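Local coordinates for THUMP domain-containing protein (Pyrococcus horikoshii, PDB 1VBK) that probably binds RNA and ATP, belongs to the THUMP/ThiI family linked to thiamine biosynthesis, and has no firmly established function, at residues E179-I185 / F254-I260; I206-K212 / F237-E242; G173-T178 / M199-E204. Residue numbers count along the deposited sequence, not the author numbering.

Contact 1: residues E179-I185 / F254-I260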
ATOM      1  N   GLU A 179       7.794   4.107   5.344  1.00 23.84           N
ATOM      2  CA  GLU A 179       7.921   3.863   3.912  1.00 26.39           C
ATOM      3  C   GLU A 179       7.065   2.717   3.377  1.00 27.10           C
ATOM      4  O   GLU A 179       7.438   2.063   2.406  1.00 29.80           O
ATOM      5  CB  GLU A 179       9.388   3.628   3.544  1.00 25.04           C
ATOM      6  CG  GLU A 179      10.306   4.836   3.765  1.00 28.11           C
ATOM      7  CD  GLU A 179       9.927   6.052   2.925  1.00 30.82           C
ATOM      8  OE1 GLU A 179       9.599   5.883   1.727  1.00 30.67           O
ATOM      9  OE2 GLU A 179       9.971   7.183   3.457  1.00 31.81           O
ATOM     10  N   GLY A 180       5.924   2.469   4.009  1.00 27.21           N
ATOM     11  CA  GLY A 180       5.038   1.422   3.529  1.00 27.65           C
ATOM     12  C   GLY A 180       5.226   0.024   4.090  1.00 28.30           C
ATOM     13  O   GLY A 180       6.044  -0.209   4.985  1.00 26.56           O
ATOM     14  N   ARG A 181       4.459  -0.914   3.538  1.00 25.17           N
ATOM     15  CA  ARG A 181       4.492  -2.303   3.971  1.00 24.16           C
ATOM     16  C   ARG A 181       4.748  -3.274   2.820  1.00 22.30           C
ATOM     17  O   ARG A 181       4.170  -3.147   1.743  1.00 20.03           O
ATOM     18  CB  ARG A 181       3.167  -2.651   4.655  1.00 26.17           C
ATOM     19  CG  ARG A 181       2.887  -4.137   4.792  1.00 25.19           C
ATOM     20  CD  ARG A 181       1.482  -4.359   5.316  1.00 26.63           C
ATOM     21  NE  ARG A 181       1.366  -3.944   6.709  1.00 26.58           N
ATOM     22  CZ  ARG A 181       0.216  -3.742   7.341  1.00 23.95           C
ATOM     23  NH1 ARG A 181      -0.936  -3.907   6.705  1.00 22.53           N
ATOM     24  NH2 ARG A 181       0.219  -3.398   8.621  1.00 23.32           N
ATOM     25  N   MET A 182       5.614  -4.251   3.068  1.00 20.22           N
ATOM     26  CA  MET A 182       5.952  -5.259   2.067  1.00 20.40           C
ATOM     27  C   MET A 182       6.040  -6.618   2.740  1.00 20.26           C
ATOM     28  O   MET A 182       6.118  -6.705   3.963  1.00 19.14           O
ATOM     29  CB  MET A 182       7.319  -4.964   1.443  1.00 21.53           C
ATOM     30  CG  MET A 182       7.467  -3.599   0.807  1.00 20.28           C
ATOM     31  SD  MET A 182       9.064  -3.500  -0.007  1.00 21.50           S
ATOM     32  CE  MET A 182       8.952  -1.902  -0.794  1.00 22.28           C
ATOM     33  N   ILE A 183       6.004  -7.685   1.947  1.00 21.01           N
ATOM     34  CA  ILE A 183       6.162  -9.014   2.516  1.00 21.14           C
ATOM     35  C   ILE A 183       7.601  -9.368   2.191  1.00 22.44           C
ATOM     36  O   ILE A 183       8.147  -8.907   1.185  1.00 22.51           O
ATOM     37  CB  ILE A 183       5.232 -10.082   1.873  1.00 23.86           C
ATOM     38  CG1 ILE A 183       5.509 -10.190   0.373  1.00 26.43           C
ATOM     39  CG2 ILE A 183       3.775  -9.748   2.161  1.00 23.75           C
ATOM     40  CD1 ILE A 183       4.781 -11.348  -0.305  1.00 29.40           C
ATOM     41  N   GLY A 184       8.226 -10.160   3.051  1.00 21.43           N
ATOM     42  CA  GLY A 184       9.597 -10.556   2.811  1.00 21.56           C
ATOM     43  C   GLY A 184       9.633 -12.065   2.762  1.00 21.68           C
ATOM     44  O   GLY A 184       9.225 -12.722   3.718  1.00 20.93           O
ATOM     45  N   ILE A 185      10.095 -12.620   1.648  1.00 22.81           N
ATOM     46  CA  ILE A 185      10.164 -14.069   1.524  1.00 23.04           C
ATOM     47  C   ILE A 185      11.409 -14.516   2.275  1.00 23.03           C
ATOM     48  O   ILE A 185      12.534 -14.295   1.823  1.00 23.50           O
ATOM     49  CB  ILE A 185      10.249 -14.513   0.048  1.00 22.75           C
ATOM     50  CG1 ILE A 185       9.083 -13.917  -0.750  1.00 22.90           C
ATOM     51  CG2 ILE A 185      10.202 -16.037  -0.038  1.00 23.80           C
ATOM     52  CD1 ILE A 185       7.710 -14.277  -0.211  1.00 24.29           C
ATOM     53  N   PHE A 254      -3.604  -7.482   3.272  1.00 23.03           N
ATOM     54  CA  PHE A 254      -2.866  -6.500   4.058  1.00 21.84           C
ATOM     55  C   PHE A 254      -2.416  -5.237   3.327  1.00 21.40           C
ATOM     56  O   PHE A 254      -1.757  -4.382   3.912  1.00 22.11           O
ATOM     57  CB  PHE A 254      -1.670  -7.188   4.718  1.00 24.65           C
ATOM     58  CG  PHE A 254      -2.064  -8.121   5.828  1.00 27.45           C
ATOM     59  CD1 PHE A 254      -2.238  -7.645   7.123  1.00 30.96           C
ATOM     60  CD2 PHE A 254      -2.324  -9.463   5.566  1.00 28.70           C
ATOM     61  CE1 PHE A 254      -2.668  -8.491   8.146  1.00 30.58           C
ATOM     62  CE2 PHE A 254      -2.756 -10.317   6.579  1.00 29.82           C
ATOM     63  CZ  PHE A 254      -2.928  -9.831   7.871  1.00 30.48           C
ATOM     64  N   GLY A 255      -2.775  -5.115   2.055  1.00 20.00           N
ATOM     65  CA  GLY A 255      -2.390  -3.934   1.299  1.00 20.05           C
ATOM     66  C   GLY A 255      -0.889  -3.787   1.125  1.00 20.99           C
ATOM     67  O   GLY A 255      -0.352  -2.686   1.209  1.00 23.84           O
ATOM     68  N   VAL A 256      -0.217  -4.904   0.881  1.00 19.99           N
ATOM     69  CA  VAL A 256       1.231  -4.942   0.677  1.00 20.43           C
ATOM     70  C   VAL A 256       1.585  -4.231  -0.632  1.00 21.67           C
ATOM     71  O   VAL A 256       0.950  -4.463  -1.660  1.00 21.20           O
ATOM     72  CB  VAL A 256       1.713  -6.416   0.620  1.00 20.80           C
ATOM     73  CG1 VAL A 256       3.158  -6.491   0.181  1.00 22.57           C
ATOM     74  CG2 VAL A 256       1.529  -7.066   1.992  1.00 22.17           C
ATOM     75  N   LYS A 257       2.607  -3.378  -0.592  1.00 20.61           N
ATOM     76  CA  LYS A 257       3.026  -2.620  -1.770  1.00 22.49           C
ATOM     77  C   LYS A 257       4.260  -3.188  -2.463  1.00 21.52           C
ATOM     78  O   LYS A 257       4.651  -2.716  -3.533  1.00 21.82           O
ATOM     79  CB  LYS A 257       3.303  -1.164  -1.377  1.00 25.34           C
ATOM     80  CG  LYS A 257       4.470  -1.011  -0.411  1.00 31.56           C
ATOM     81  CD  LYS A 257       4.657   0.429   0.050  1.00 34.34           C
ATOM     82  CE  LYS A 257       5.135   1.326  -1.077  1.00 37.32           C
ATOM     83  NZ  LYS A 257       5.340   2.715  -0.587  1.00 40.27           N
ATOM     84  N   GLY A 258       4.876  -4.196  -1.860  1.00 19.46           N
ATOM     85  CA  GLY A 258       6.063  -4.772  -2.459  1.00 18.14           C
ATOM     86  C   GLY A 258       6.463  -6.109  -1.870  1.00 17.98           C
ATOM     87  O   GLY A 258       5.975  -6.510  -0.815  1.00 18.20           O
ATOM     88  N   VAL A 259       7.349  -6.803  -2.574  1.00 18.52           N
ATOM     89  CA  VAL A 259       7.845  -8.103  -2.141  1.00 17.43           C
ATOM     90  C   VAL A 259       9.368  -8.044  -2.111  1.00 18.92           C
ATOM     91  O   VAL A 259       9.991  -7.510  -3.029  1.00 17.76           O
ATOM     92  CB  VAL A 259       7.391  -9.226  -3.104  1.00 17.73           C
ATOM     93  CG1 VAL A 259       8.028 -10.552  -2.704  1.00 18.55           C
ATOM     94  CG2 VAL A 259       5.871  -9.337  -3.087  1.00 18.93           C
ATOM     95  N   ILE A 260       9.950  -8.587  -1.046  1.00 17.71           N
ATOM     96  CA  ILE A 260      11.397  -8.595  -0.860  1.00 18.42           C
ATOM     97  C   ILE A 260      11.961 -10.012  -0.936  1.00 18.08           C
ATOM     98  O   ILE A 260      11.460 -10.916  -0.275  1.00 18.11           O
ATOM     99  CB  ILE A 260      11.766  -7.999   0.521  1.00 18.22           C
ATOM    100  CG1 ILE A 260      11.275  -6.553   0.607  1.00 18.49           C
ATOM    101  CG2 ILE A 260      13.276  -8.082   0.746  1.00 18.97           C
ATOM    102  CD1 ILE A 260      11.135  -6.044   2.026  1.00 23.56           C
TER
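Glycines at Gly180 and Gly258 leave hollows into which the long side chains of the opposite segment settle. Met182 lies over Gly258, where a beta carbon would run into its SD atom, and that SD continues to Ile260, 3.8 Å from its CG1. In the reverse sense, the aliphatic arm of Lys257 crosses Gly180, with Lys257 CD 3.6 Å from Gly180 CA. A side chain at position 180 would collide with it. On the other face of the sheet Ile183 packs against two valines: its CG2 meets Val256 CG2 at 3.5 Å and its CG1 meets Val259 CG2 at 3.6 Å. The strands run parallel, 4.7 Å apart at closest approach, held by Ile183 N to Gly258 O (3.0 Å), Ile260 N to Ile183 O (2.9 Å) and Ile185 N to Ile260 O (2.9 Å). Lys257 N adds a fourth bond, to Arg181 O (2.8 Å). Farther out, Arg181 NH1 reaches Phe254 O (2.9 Å) at the end of helix 244-254, and also bonds Asp253 O of the second subunit. The pair forms the middle of a five-stranded parallel sheet, with strand 204-210 beside 181-185; helix 189-200 covers Met182 and Ile260, while helix 244-254 covers Ile183 and Val259.

Contact 2: residues I206-K212 / F237-E242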
ATOM      1  N   ILE A 206       6.373  -8.010   6.575  1.00 21.94           N
ATOM      2  CA  ILE A 206       5.647  -9.170   7.061  1.00 20.45           C
ATOM      3  C   ILE A 206       6.460 -10.354   6.540  1.00 20.69           C
ATOM      4  O   ILE A 206       6.502 -10.603   5.331  1.00 19.15           O
ATOM      5  CB  ILE A 206       4.218  -9.250   6.477  1.00 21.95           C
ATOM      6  CG1 ILE A 206       3.378  -8.072   6.975  1.00 23.53           C
ATOM      7  CG2 ILE A 206       3.564 -10.565   6.889  1.00 20.81           C
ATOM      8  CD1 ILE A 206       1.964  -8.051   6.415  1.00 26.80           C
ATOM      9  N   PRO A 207       7.138 -11.084   7.437  1.00 20.30           N
ATOM     10  CA  PRO A 207       7.933 -12.225   6.981  1.00 21.36           C
ATOM     11  C   PRO A 207       7.041 -13.381   6.549  1.00 21.85           C
ATOM     12  O   PRO A 207       6.077 -13.723   7.237  1.00 22.31           O
ATOM     13  CB  PRO A 207       8.778 -12.562   8.207  1.00 20.91           C
ATOM     14  CG  PRO A 207       7.840 -12.243   9.335  1.00 22.48           C
ATOM     15  CD  PRO A 207       7.245 -10.916   8.899  1.00 18.31           C
ATOM     16  N   VAL A 208       7.365 -13.977   5.406  1.00 21.32           N
ATOM     17  CA  VAL A 208       6.581 -15.089   4.889  1.00 22.05           C
ATOM     18  C   VAL A 208       7.456 -16.284   4.563  1.00 23.61           C
ATOM     19  O   VAL A 208       8.484 -16.154   3.895  1.00 23.54           O
ATOM     20  CB  VAL A 208       5.811 -14.699   3.599  1.00 22.46           C
ATOM     21  CG1 VAL A 208       5.067 -15.919   3.039  1.00 20.62           C
ATOM     22  CG2 VAL A 208       4.824 -13.580   3.897  1.00 20.87           C
ATOM     23  N   TYR A 209       7.048 -17.444   5.059  1.00 23.81           N
ATOM     24  CA  TYR A 209       7.761 -18.681   4.794  1.00 26.04           C
ATOM     25  C   TYR A 209       6.895 -19.494   3.840  1.00 24.48           C
ATOM     26  O   TYR A 209       5.769 -19.852   4.173  1.00 24.31           O
ATOM     27  CB  TYR A 209       7.969 -19.484   6.077  1.00 27.91           C
ATOM     28  CG  TYR A 209       8.527 -20.868   5.824  1.00 32.55           C
ATOM     29  CD1 TYR A 209       9.853 -21.045   5.441  1.00 33.13           C
ATOM     30  CD2 TYR A 209       7.722 -22.000   5.957  1.00 33.42           C
ATOM     31  CE1 TYR A 209      10.368 -22.317   5.199  1.00 36.49           C
ATOM     32  CE2 TYR A 209       8.228 -23.277   5.715  1.00 35.80           C
ATOM     33  CZ  TYR A 209       9.551 -23.426   5.339  1.00 35.99           C
ATOM     34  OH  TYR A 209      10.063 -24.685   5.113  1.00 40.78           O
ATOM     35  N   ILE A 210       7.417 -19.770   2.651  1.00 24.27           N
ATOM     36  CA  ILE A 210       6.677 -20.554   1.671  1.00 24.00           C
ATOM     37  C   ILE A 210       7.156 -21.997   1.770  1.00 26.63           C
ATOM     38  O   ILE A 210       8.201 -22.358   1.237  1.00 25.78           O
ATOM     39  CB  ILE A 210       6.904 -20.020   0.237  1.00 22.65           C
ATOM     40  CG1 ILE A 210       6.471 -18.555   0.159  1.00 21.36           C
ATOM     41  CG2 ILE A 210       6.091 -20.837  -0.765  1.00 23.29           C
ATOM     42  CD1 ILE A 210       6.753 -17.900  -1.177  1.00 22.46           C
ATOM     43  N   GLY A 211       6.391 -22.816   2.479  1.00 30.06           N
ATOM     44  CA  GLY A 211       6.769 -24.204   2.642  1.00 34.69           C
ATOM     45  C   GLY A 211       5.852 -24.935   3.598  1.00 37.21           C
ATOM     46  O   GLY A 211       4.728 -24.501   3.850  1.00 35.44           O
ATOM     47  N   LYS A 212       6.344 -26.045   4.140  1.00 40.72           N
ATOM     48  CA  LYS A 212       5.571 -26.859   5.066  1.00 44.29           C
ATOM     49  C   LYS A 212       6.208 -26.848   6.450  1.00 46.44           C
ATOM     50  O   LYS A 212       7.223 -26.189   6.666  1.00 46.73           O
ATOM     51  CB  LYS A 212       5.501 -28.296   4.546  1.00 43.93           C
ATOM     52  CG  LYS A 212       5.127 -28.395   3.076  1.00 46.26           C
ATOM     53  CD  LYS A 212       3.815 -27.672   2.793  1.00 48.43           C
ATOM     54  CE  LYS A 212       3.463 -27.709   1.317  1.00 49.43           C
ATOM     55  NZ  LYS A 212       2.185 -26.996   1.048  1.00 50.14           N
ATOM     56  N   PHE A 237       5.117 -11.119  13.025  1.00 33.19           N
ATOM     57  CA  PHE A 237       4.770 -12.533  13.118  1.00 32.77           C
ATOM     58  C   PHE A 237       5.071 -13.238  11.804  1.00 30.40           C
ATOM     59  O   PHE A 237       4.737 -12.738  10.731  1.00 28.38           O
ATOM     60  CB  PHE A 237       3.287 -12.715  13.459  1.00 37.29           C
ATOM     61  CG  PHE A 237       2.926 -12.284  14.849  1.00 42.17           C
ATOM     62  CD1 PHE A 237       3.665 -12.726  15.943  1.00 44.61           C
ATOM     63  CD2 PHE A 237       1.844 -11.438  15.069  1.00 44.64           C
ATOM     64  CE1 PHE A 237       3.336 -12.330  17.238  1.00 46.18           C
ATOM     65  CE2 PHE A 237       1.503 -11.035  16.360  1.00 46.44           C
ATOM     66  CZ  PHE A 237       2.252 -11.482  17.446  1.00 47.33           C
ATOM     67  N   LEU A 238       5.708 -14.399  11.897  1.00 29.03           N
ATOM     68  CA  LEU A 238       6.048 -15.178  10.716  1.00 29.08           C
ATOM     69  C   LEU A 238       4.794 -15.815  10.138  1.00 28.83           C
ATOM     70  O   LEU A 238       4.029 -16.455  10.853  1.00 29.94           O
ATOM     71  CB  LEU A 238       7.056 -16.272  11.068  1.00 29.25           C
ATOM     72  CG  LEU A 238       7.471 -17.180   9.906  1.00 28.93           C
ATOM     73  CD1 LEU A 238       8.206 -16.357   8.862  1.00 30.34           C
ATOM     74  CD2 LEU A 238       8.354 -18.308  10.414  1.00 30.28           C
ATOM     75  N   VAL A 239       4.588 -15.629   8.839  1.00 27.91           N
ATOM     76  CA  VAL A 239       3.432 -16.193   8.155  1.00 27.97           C
ATOM     77  C   VAL A 239       3.880 -17.373   7.306  1.00 27.39           C
ATOM     78  O   VAL A 239       4.788 -17.247   6.490  1.00 27.51           O
ATOM     79  CB  VAL A 239       2.767 -15.155   7.228  1.00 28.54           C
ATOM     80  CG1 VAL A 239       1.659 -15.814   6.418  1.00 28.97           C
ATOM     81  CG2 VAL A 239       2.213 -14.004   8.050  1.00 28.48           C
ATOM     82  N   VAL A 240       3.251 -18.523   7.511  1.00 27.15           N
ATOM     83  CA  VAL A 240       3.582 -19.717   6.743  1.00 28.40           C
ATOM     84  C   VAL A 240       2.530 -19.884   5.652  1.00 27.64           C
ATOM     85  O   VAL A 240       1.344 -20.003   5.945  1.00 28.95           O
ATOM     86  CB  VAL A 240       3.583 -20.979   7.643  1.00 29.68           C
ATOM     87  CG1 VAL A 240       4.031 -22.192   6.843  1.00 30.78           C
ATOM     88  CG2 VAL A 240       4.493 -20.763   8.837  1.00 30.23           C
ATOM     89  N   ALA A 241       2.962 -19.874   4.395  1.00 26.72           N
ATOM     90  CA  ALA A 241       2.039 -20.033   3.273  1.00 26.24           C
ATOM     91  C   ALA A 241       2.272 -21.389   2.623  1.00 26.25           C
ATOM     92  O   ALA A 241       3.348 -21.654   2.092  1.00 28.00           O
ATOM     93  CB  ALA A 241       2.247 -18.915   2.255  1.00 23.59           C
ATOM     94  N   GLU A 242       1.255 -22.244   2.669  1.00 27.97           N
ATOM     95  CA  GLU A 242       1.338 -23.590   2.113  1.00 28.28           C
ATOM     96  C   GLU A 242       1.410 -23.620   0.587  1.00 27.94           C
ATOM     97  O   GLU A 242       1.857 -24.606   0.007  1.00 29.86           O
ATOM     98  CB  GLU A 242       0.138 -24.427   2.575  1.00 30.67           C
ATOM     99  CG  GLU A 242      -1.209 -23.930   2.049  1.00 35.60           C
ATOM    100  CD  GLU A 242      -1.821 -22.834   2.905  1.00 40.05           C
ATOM    101  OE1 GLU A 242      -1.076 -21.956   3.394  1.00 40.32           O
ATOM    102  OE2 GLU A 242      -3.060 -22.847   3.079  1.00 40.33           O
TER
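Strands 206-210 and 239-241 run side by side in the same direction, their axes 4.6 Å apart at closest and inclined by 33°. In this parallel pairing Val208 lies beside Val239, Tyr209 beside Val240 and Ile210 beside Ala241. Three strong, nearly straight bonds zip the backbones together: Val239 N to Pro207 O (2.9 Å), Tyr209 N to Val239 O (2.7 Å) and Ala241 N to Tyr209 O (2.8 Å). Tyr209 thus both donates and accepts. A fourth bond, Gly211 N to Ala241 O, is longer (3.3 Å) and bent, as the chains begin to part. Beyond it Lys212 curls its end back so that NZ donates a hydrogen bond to Glu242 O at 2.6 Å, a charged group meeting a backbone carbonyl.

The side chains are chiefly aliphatic. On one face Val208 CG2 approaches Val239 CB at 4.2 Å, and Val208 CG1 lies equally far from Ala241 CB. On the other, Val240 CG1 touches the edge of the Tyr209 ring, 3.8 Å from CD2, while Leu238 CD1 packs on Pro207 CB (3.9 Å). Gly211 leaves room for that ring, since a beta carbon there would strike Tyr209 CZ.

These are the two strands of a beta-alpha-beta crossover whose helix, 215-228, covers Pro207, Tyr209 and Leu238. Helix 244-254 covers Val208, Val239 and Ala241 from the other face; strand 239-241 is outermost, and strand 181-185 flanks 204-210 on its inner side.

Contact 3: residues G173-T178 / M199-E204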
ATOM      1  N   GLY A 173      18.966   5.132   9.113  1.00 22.32           N
ATOM      2  CA  GLY A 173      17.850   4.585   8.358  1.00 22.37           C
ATOM      3  C   GLY A 173      16.580   5.387   8.579  1.00 23.39           C
ATOM      4  O   GLY A 173      16.640   6.573   8.915  1.00 23.82           O
ATOM      5  N   LEU A 174      15.428   4.744   8.398  1.00 21.47           N
ATOM      6  CA  LEU A 174      14.140   5.414   8.568  1.00 21.17           C
ATOM      7  C   LEU A 174      13.240   4.585   9.482  1.00 20.61           C
ATOM      8  O   LEU A 174      13.336   3.362   9.519  1.00 21.41           O
ATOM      9  CB  LEU A 174      13.478   5.617   7.201  1.00 21.13           C
ATOM     10  CG  LEU A 174      14.271   6.491   6.216  1.00 24.38           C
ATOM     11  CD1 LEU A 174      13.657   6.405   4.828  1.00 24.94           C
ATOM     12  CD2 LEU A 174      14.285   7.945   6.700  1.00 24.69           C
ATOM     13  N   PRO A 175      12.352   5.245  10.240  1.00 20.95           N
ATOM     14  CA  PRO A 175      11.459   4.516  11.146  1.00 19.48           C
ATOM     15  C   PRO A 175      10.599   3.481  10.419  1.00 19.65           C
ATOM     16  O   PRO A 175      10.056   3.756   9.353  1.00 18.61           O
ATOM     17  CB  PRO A 175      10.617   5.629  11.774  1.00 21.46           C
ATOM     18  CG  PRO A 175      11.502   6.844  11.673  1.00 19.66           C
ATOM     19  CD  PRO A 175      12.104   6.693  10.305  1.00 18.54           C
ATOM     20  N   ILE A 176      10.485   2.290  11.000  1.00 19.96           N
ATOM     21  CA  ILE A 176       9.677   1.231  10.402  1.00 20.09           C
ATOM     22  C   ILE A 176       8.242   1.737  10.274  1.00 20.55           C
ATOM     23  O   ILE A 176       7.650   2.201  11.246  1.00 18.14           O
ATOM     24  CB  ILE A 176       9.693  -0.046  11.277  1.00 20.40           C
ATOM     25  CG1 ILE A 176      11.099  -0.660  11.261  1.00 21.02           C
ATOM     26  CG2 ILE A 176       8.656  -1.053  10.771  1.00 21.99           C
ATOM     27  CD1 ILE A 176      11.224  -1.955  12.023  1.00 19.19           C
ATOM     28  N   GLY A 177       7.693   1.654   9.066  1.00 21.33           N
ATOM     29  CA  GLY A 177       6.333   2.114   8.851  1.00 22.32           C
ATOM     30  C   GLY A 177       6.219   3.411   8.068  1.00 23.07           C
ATOM     31  O   GLY A 177       5.165   3.700   7.505  1.00 25.02           O
ATOM     32  N   THR A 178       7.291   4.197   8.022  1.00 22.11           N
ATOM     33  CA  THR A 178       7.258   5.463   7.296  1.00 21.86           C
ATOM     34  C   THR A 178       7.350   5.280   5.786  1.00 23.21           C
ATOM     35  O   THR A 178       7.018   6.190   5.025  1.00 23.80           O
ATOM     36  CB  THR A 178       8.408   6.401   7.735  1.00 22.63           C
ATOM     37  OG1 THR A 178       9.667   5.746   7.531  1.00 22.78           O
ATOM     38  CG2 THR A 178       8.258   6.780   9.196  1.00 19.49           C
ATOM     39  N   MET A 199      13.903  -3.086   6.280  1.00 20.78           N
ATOM     40  CA  MET A 199      13.292  -2.518   7.474  1.00 22.43           C
ATOM     41  C   MET A 199      14.050  -1.229   7.818  1.00 22.39           C
ATOM     42  O   MET A 199      13.452  -0.226   8.217  1.00 21.27           O
ATOM     43  CB  MET A 199      13.367  -3.499   8.645  1.00 22.98           C
ATOM     44  CG  MET A 199      12.431  -4.689   8.508  1.00 26.69           C
ATOM     45  SD  MET A 199      12.336  -5.679  10.015  1.00 35.09           S
ATOM     46  CE  MET A 199      13.702  -6.785   9.756  1.00 31.37           C
ATOM     47  N   LYS A 200      15.366  -1.267   7.636  1.00 21.40           N
ATOM     48  CA  LYS A 200      16.227  -0.118   7.908  1.00 21.42           C
ATOM     49  C   LYS A 200      15.840   1.069   7.027  1.00 21.33           C
ATOM     50  O   LYS A 200      16.074   2.223   7.386  1.00 22.08           O
ATOM     51  CB  LYS A 200      17.694  -0.497   7.672  1.00 22.64           C
ATOM     52  CG  LYS A 200      18.709   0.625   7.924  1.00 26.95           C
ATOM     53  CD  LYS A 200      20.139   0.109   7.717  1.00 29.26           C
ATOM     54  CE  LYS A 200      21.180   1.210   7.864  1.00 31.03           C
ATOM     55  NZ  LYS A 200      21.034   2.267   6.826  1.00 33.83           N
ATOM     56  N   ARG A 201      15.252   0.782   5.869  1.00 21.25           N
ATOM     57  CA  ARG A 201      14.820   1.833   4.953  1.00 22.56           C
ATOM     58  C   ARG A 201      13.384   2.257   5.281  1.00 22.44           C
ATOM     59  O   ARG A 201      12.687   2.854   4.458  1.00 24.84           O
ATOM     60  CB  ARG A 201      14.927   1.343   3.503  1.00 24.06           C
ATOM     61  CG  ARG A 201      16.360   1.034   3.069  1.00 27.11           C
ATOM     62  CD  ARG A 201      16.407   0.366   1.697  1.00 28.84           C
ATOM     63  NE  ARG A 201      15.916   1.230   0.625  1.00 32.91           N
ATOM     64  CZ  ARG A 201      16.632   2.195   0.049  1.00 34.54           C
ATOM     65  NH1 ARG A 201      17.877   2.428   0.438  1.00 35.03           N
ATOM     66  NH2 ARG A 201      16.104   2.922  -0.926  1.00 34.99           N
ATOM     67  N   GLY A 202      12.945   1.935   6.495  1.00 21.82           N
ATOM     68  CA  GLY A 202      11.612   2.310   6.941  1.00 20.64           C
ATOM     69  C   GLY A 202      10.446   1.455   6.483  1.00 20.91           C
ATOM     70  O   GLY A 202       9.291   1.846   6.639  1.00 20.29           O
ATOM     71  N   VAL A 203      10.731   0.283   5.929  1.00 22.98           N
ATOM     72  CA  VAL A 203       9.667  -0.593   5.455  1.00 23.25           C
ATOM     73  C   VAL A 203       9.183  -1.580   6.508  1.00 23.80           C
ATOM     74  O   VAL A 203       9.982  -2.283   7.133  1.00 24.48           O
ATOM     75  CB  VAL A 203      10.115  -1.396   4.215  1.00 25.44           C
ATOM     76  CG1 VAL A 203       8.992  -2.325   3.760  1.00 25.98           C
ATOM     77  CG2 VAL A 203      10.514  -0.441   3.091  1.00 24.41           C
ATOM     78  N   GLU A 204       7.872  -1.616   6.718  1.00 21.19           N
ATOM     79  CA  GLU A 204       7.295  -2.563   7.658  1.00 22.11           C
ATOM     80  C   GLU A 204       7.244  -3.871   6.879  1.00 22.50           C
ATOM     81  O   GLU A 204       6.608  -3.945   5.824  1.00 24.05           O
ATOM     82  CB  GLU A 204       5.880  -2.146   8.060  1.00 23.64           C
ATOM     83  CG  GLU A 204       5.089  -3.268   8.703  1.00 26.08           C
ATOM     84  CD  GLU A 204       3.737  -2.822   9.216  1.00 30.55           C
ATOM     85  OE1 GLU A 204       3.022  -2.102   8.485  1.00 33.06           O
ATOM     86  OE2 GLU A 204       3.388  -3.205  10.350  1.00 33.42           O
TER
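A Schellman motif ends helix 189-200 here, and the loop entering the parallel-sheet domain lies against it. Gly202, with positive phi, is the C-prime residue of the motif, its N bonded to Met199 O at 2.8 Å. Facing it, Pro175 to Thr178 form a type II beta turn with Gly177 in the third position, closed by Thr178 N to Pro175 O (3.1 Å) and reinforced by Thr178 OG1 to the same Pro175 O (2.7 Å).

Two hydrogen bonds join these elements. Leu174 N donates to Lys200 O at 2.8 Å, using a carbonyl of the helix end, and Gly177 N donates to Gly202 O at 2.9 Å. Between them Gly202 CA presses close to the loop backbone, 3.3 Å from Leu174 O and 3.2 Å from Pro175 O; the first of these is a CA-H...O contact. Apolar cover is modest: Ile176 CD1 approaches Met199 CB at 4.3 Å, and its CG2 rests 4.0 Å from Glu204 CB. The carboxylate of Glu204 is salt-bridged to Arg181. From the N-terminal half, Phe22 of helix 19-36, in the ferredoxin-like part of the chain, packs against Leu174 and Pro175, and Asn29 of that helix bonds Ile176 O.

The bonding across the contact is thus backbone to backbone, and it depends on glycine. A beta carbon on Gly173 would hit Lys200 O, one on Gly202 would hit Leu174 CB and Thr178 OG1, and the phi/psi values of Gly177 and Gly202 themselves call for glycine.

In the fold
Contacts 1 and 2 belong to one parallel sheet, with strand order 3-2-1-4-5 as in Rossmann-like HUP domains, and are stitched together by Gly184, whose N and O probably bond Ile206 O and Val208 N. Contact 1 is the buried centre; contact 2 is the sheet's more open edge, where charged Lys212 and Glu242 appear. Contact 3 involves no such strand pairing: it sits where the sheet domain meets the N-terminal half, about 10 Å from the chain's centre, and relies on backbone hydrogen bonds around a helix end and a beta turn, with few aliphatic side-chain contacts. Contact 3 also meets contact 1 directly, through probable backbone bonds of Glu204 with Gly180 and Met182, whereas contacts 2 and 3 merely adjoin in sequence.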